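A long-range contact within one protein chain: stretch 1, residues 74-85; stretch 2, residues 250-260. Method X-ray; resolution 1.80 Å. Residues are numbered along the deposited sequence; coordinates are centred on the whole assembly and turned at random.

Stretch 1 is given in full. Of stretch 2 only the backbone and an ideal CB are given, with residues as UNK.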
# COMPACT_ATOMS: atom_id res chain seq x y z
N THR D 74 3.57 5.28 -3.49
CA THR D 74 3.32 6.70 -3.71
C THR D 74 3.81 7.52 -2.52
O THR D 74 4.43 8.56 -2.71
CB THR D 74 1.83 6.99 -3.95
OG1 THR D 74 1.46 6.48 -5.23
CG2 THR D 74 1.54 8.47 -3.93
N ALA D 75 3.48 7.06 -1.31
CA ALA D 75 3.89 7.74 -0.09
C ALA D 75 5.41 7.77 0.06
O ALA D 75 5.98 8.79 0.41
CB ALA D 75 3.23 7.10 1.13
N THR D 76 6.07 6.66 -0.25
CA THR D 76 7.53 6.64 -0.28
C THR D 76 8.08 7.63 -1.31
O THR D 76 9.03 8.36 -1.03
CB THR D 76 8.06 5.22 -0.49
OG1 THR D 76 7.35 4.32 0.38
CG2 THR D 76 9.56 5.18 -0.20
N LEU D 77 7.43 7.73 -2.48
CA LEU D 77 7.85 8.71 -3.51
C LEU D 77 7.80 10.12 -2.93
O LEU D 77 8.76 10.88 -3.05
CB LEU D 77 6.96 8.62 -4.75
CG LEU D 77 7.48 9.29 -6.03
CD1 LEU D 77 8.51 8.38 -6.70
CD2 LEU D 77 6.34 9.60 -6.98
N ALA D 78 6.68 10.47 -2.29
CA ALA D 78 6.55 11.81 -1.67
C ALA D 78 7.57 12.07 -0.55
O ALA D 78 8.16 13.16 -0.48
CB ALA D 78 5.13 11.99 -1.16
N THR D 79 7.81 11.08 0.32
CA THR D 79 8.80 11.25 1.39
C THR D 79 10.25 11.20 0.88
O THR D 79 11.15 11.70 1.54
CB THR D 79 8.65 10.23 2.54
OG1 THR D 79 8.90 8.91 2.05
CG2 THR D 79 7.26 10.32 3.18
N TRP D 80 10.46 10.59 -0.28
CA TRP D 80 11.77 10.62 -0.94
C TRP D 80 12.01 12.02 -1.51
O TRP D 80 13.12 12.55 -1.41
CB TRP D 80 11.87 9.54 -2.01
CG TRP D 80 13.26 9.21 -2.52
CD1 TRP D 80 14.42 9.21 -1.82
CD2 TRP D 80 13.59 8.79 -3.85
NE1 TRP D 80 15.47 8.82 -2.62
CE2 TRP D 80 14.98 8.55 -3.88
CE3 TRP D 80 12.85 8.58 -5.02
CZ2 TRP D 80 15.65 8.14 -5.04
CZ3 TRP D 80 13.50 8.16 -6.16
CH2 TRP D 80 14.88 7.95 -6.17
N ALA D 81 10.98 12.63 -2.09
CA ALA D 81 11.05 14.04 -2.51
C ALA D 81 11.38 14.96 -1.32
O ALA D 81 12.23 15.85 -1.44
CB ALA D 81 9.76 14.48 -3.18
N GLN D 82 10.73 14.72 -0.18
CA GLN D 82 11.00 15.46 1.07
C GLN D 82 12.43 15.28 1.58
O GLN D 82 13.06 16.24 2.04
CB GLN D 82 10.03 15.03 2.19
CG GLN D 82 10.13 15.88 3.45
CD GLN D 82 9.04 15.60 4.46
OE1 GLN D 82 8.53 14.48 4.54
NE2 GLN D 82 8.69 16.61 5.25
N ALA D 83 12.93 14.04 1.52
CA ALA D 83 14.31 13.73 1.90
C ALA D 83 15.36 14.44 1.04
O ALA D 83 16.47 14.70 1.51
CB ALA D 83 14.54 12.22 1.85
N ASN D 84 15.02 14.73 -0.22
CA ASN D 84 15.87 15.49 -1.14
C ASN D 84 15.57 17.01 -1.19
O ASN D 84 16.00 17.70 -2.12
CB ASN D 84 15.78 14.88 -2.55
CG ASN D 84 16.54 13.58 -2.66
OD1 ASN D 84 17.76 13.58 -2.80
ND2 ASN D 84 15.83 12.46 -2.61
N GLY D 85 14.86 17.53 -0.19
CA GLY D 85 14.54 18.95 -0.11
C GLY D 85 13.58 19.47 -1.17
O GLY D 85 13.50 20.68 -1.37
N UNK D 250 21.26 7.97 2.90
CA UNK D 250 20.46 8.58 3.96
C UNK D 250 19.12 9.16 3.47
O UNK D 250 18.11 9.01 4.16
CB UNK D 250 21.28 9.69 4.63
N UNK D 251 19.10 9.82 2.28
CA UNK D 251 17.78 10.29 1.80
C UNK D 251 16.76 9.17 1.59
O UNK D 251 15.60 9.33 1.98
CB UNK D 251 17.95 11.05 0.48
N UNK D 252 17.16 8.06 0.98
CA UNK D 252 16.20 6.97 0.72
C UNK D 252 15.87 6.18 1.98
O UNK D 252 14.73 5.75 2.16
CB UNK D 252 16.75 6.02 -0.34
N UNK D 253 16.87 5.98 2.83
CA UNK D 253 16.66 5.49 4.21
C UNK D 253 15.64 6.34 4.94
O UNK D 253 14.67 5.83 5.48
CB UNK D 253 17.98 5.48 4.99
N UNK D 254 15.87 7.65 4.98
CA UNK D 254 14.91 8.57 5.59
C UNK D 254 13.51 8.45 4.97
O UNK D 254 12.51 8.50 5.70
CB UNK D 254 15.41 10.01 5.45
N UNK D 255 13.46 8.34 3.64
CA UNK D 255 12.18 8.17 2.89
C UNK D 255 11.38 6.98 3.36
O UNK D 255 10.19 7.11 3.59
CB UNK D 255 12.45 8.02 1.39
N UNK D 256 12.02 5.82 3.48
CA UNK D 256 11.30 4.64 3.97
C UNK D 256 10.77 4.84 5.40
O UNK D 256 9.64 4.49 5.69
CB UNK D 256 12.22 3.42 3.92
N UNK D 257 11.60 5.41 6.27
CA UNK D 257 11.26 5.58 7.69
C UNK D 257 10.13 6.60 7.90
O UNK D 257 9.20 6.37 8.70
CB UNK D 257 12.50 6.02 8.47
N UNK D 258 10.19 7.71 7.15
CA UNK D 258 9.19 8.80 7.33
C UNK D 258 7.75 8.42 6.92
O UNK D 258 6.79 8.99 7.46
CB UNK D 258 9.62 10.02 6.51
N UNK D 259 7.59 7.46 6.01
CA UNK D 259 6.25 6.94 5.70
C UNK D 259 5.60 6.23 6.90
O UNK D 259 4.39 6.21 6.96
CB UNK D 259 6.33 5.97 4.52
N UNK D 260 6.38 5.67 7.83
CA UNK D 260 5.85 4.99 9.05
C UNK D 260 5.76 5.90 10.29
O UNK D 260 5.66 5.43 11.42
CB UNK D 260 6.74 3.79 9.39

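Helix 74-83 and the helix of stretch 2 cross at 134° between their N-to-C directions, with axes approaching to 8.0 Å. Near the closest approach this leaves little room, most clearly at 255, where CA lies 4.6 Å from Trp-80 CA.

At 250 the ideal CB has nothing of stretch 1 within 5.5 Å, so many residues would fit; Ala-250 makes no contact with stretch 1.

Position 251 points toward stretch 1, its ideal CB 3.9 Å from Ala-83 CB and 4.0 Å from Asn-84 ND2. A compact apolar residue suits, and phi -60° also admits proline. Pro-251 packs its CB 4.0 Å from Ala-83 CB, and its O lies at the edge of the Trp-80 ring, 4.0 Å from Trp-80 CD1.

Position 252 points sideways, yet its ideal CB is 3.8 Å from Trp-80 NE1, beside an indole that offers a broad apolar surface. Leucine, methionine or isoleucine could use it. Leu-252, with chi1 t and chi2 p, sets CD1 over one ring face, 3.8 Å from the centroid of the five-membered ring of Trp-80 and 15° off its normal, a CH-pi contact.

Position 253 points away and is unconstrained here; it is Gln-253.

At 254 the CB is sideways, 4.3 Å from Ala-83 CB, and a long chain could reach along the C-terminal end of helix 74-83. Lysine, arginine or glutamine would serve. Arg-254 is extended, its CD 3.8 Å from Ala-83 CB, with Ala-83 CA and Gln-82 O over one guanidinium face.

Position 255 is the tightest: its ideal CB is 3.6 Å from Trp-80 CA and 3.7 Å from Thr-79 OG1. Glycine, alanine or perhaps serine are the candidates. Ala-255 places CB 3.7 Å from Trp-80 CB, while its carbonyl accepts a hydrogen bond from Thr-79 (OG1 to Ala-255 O, 2.7 Å).

Position 256 points away, so only a longer chain could return; Leu-256 does, CD2 lying 4.2 Å from Thr-76 CG2. Position 257 also points away, and stretch 1 leaves its side chain free; Ser-257 makes no contact with stretch 1.

Position 258 points toward Thr-79 (ideal CB to Thr-79 CB, 4.1 Å), with room for small or polar groups. Asp-258 rests its CB 4.2 Å from Thr-79 CG2 and forms a salt bridge with Arg-254 (NE to Asp-258 OD2, 2.7 Å).

At 259 the ideal CB is 4.6 Å from both Thr-76 OG1 and Thr-79 OG1, inviting serine, threonine or valine. Thr-259 sends CG2 to 3.5 Å from Ala-75 O, and one water donates to both Thr-259 OG1 and Thr-76 OG1.

Position 260 is out of reach of stretch 1, which sets no preference there; Arg-260 hydrogen-bonds through NH1 elsewhere in the structure.

Stretch 2 (250-260) APLQRALSDTR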
# COMPACT_ATOMS: atom_id res chain seq x y z
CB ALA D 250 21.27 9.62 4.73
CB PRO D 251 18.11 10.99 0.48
CG PRO D 251 19.52 11.46 0.65
CD PRO D 251 20.20 10.39 1.47
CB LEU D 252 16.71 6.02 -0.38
CG LEU D 252 15.71 4.97 -0.89
CD1 LEU D 252 14.31 5.54 -1.13
CD2 LEU D 252 16.24 4.34 -2.16
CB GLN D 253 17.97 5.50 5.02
CG GLN D 253 18.93 4.37 4.67
CD GLN D 253 18.66 3.07 5.41
OE1 GLN D 253 18.73 1.99 4.82
NE2 GLN D 253 18.36 3.18 6.70
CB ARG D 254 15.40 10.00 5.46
CG ARG D 254 14.51 10.99 6.14
CD ARG D 254 14.71 12.40 5.64
NE ARG D 254 13.59 13.24 6.04
CZ ARG D 254 13.57 14.56 5.95
NH1 ARG D 254 12.50 15.21 6.35
NH2 ARG D 254 14.63 15.23 5.50
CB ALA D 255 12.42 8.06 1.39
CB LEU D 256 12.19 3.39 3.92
CG LEU D 256 12.69 2.98 2.52
CD1 LEU D 256 14.05 2.29 2.63
CD2 LEU D 256 11.69 2.12 1.78
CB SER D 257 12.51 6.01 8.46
OG SER D 257 12.24 6.12 9.84
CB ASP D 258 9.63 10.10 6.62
CG ASP D 258 10.91 10.72 7.24
OD1 ASP D 258 11.34 10.23 8.32
OD2 ASP D 258 11.48 11.68 6.65
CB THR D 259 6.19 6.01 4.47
OG1 THR D 259 6.96 4.81 4.72
CG2 THR D 259 6.70 6.72 3.20
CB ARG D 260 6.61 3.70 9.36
CG ARG D 260 6.70 2.72 8.19
CD ARG D 260 7.54 1.46 8.48
NE ARG D 260 8.74 1.68 9.29
CZ ARG D 260 9.96 1.97 8.84
NH1 ARG D 260 10.25 2.08 7.53
NH2 ARG D 260 10.94 2.15 9.74
O HOH W 1 7.53 2.77 2.79
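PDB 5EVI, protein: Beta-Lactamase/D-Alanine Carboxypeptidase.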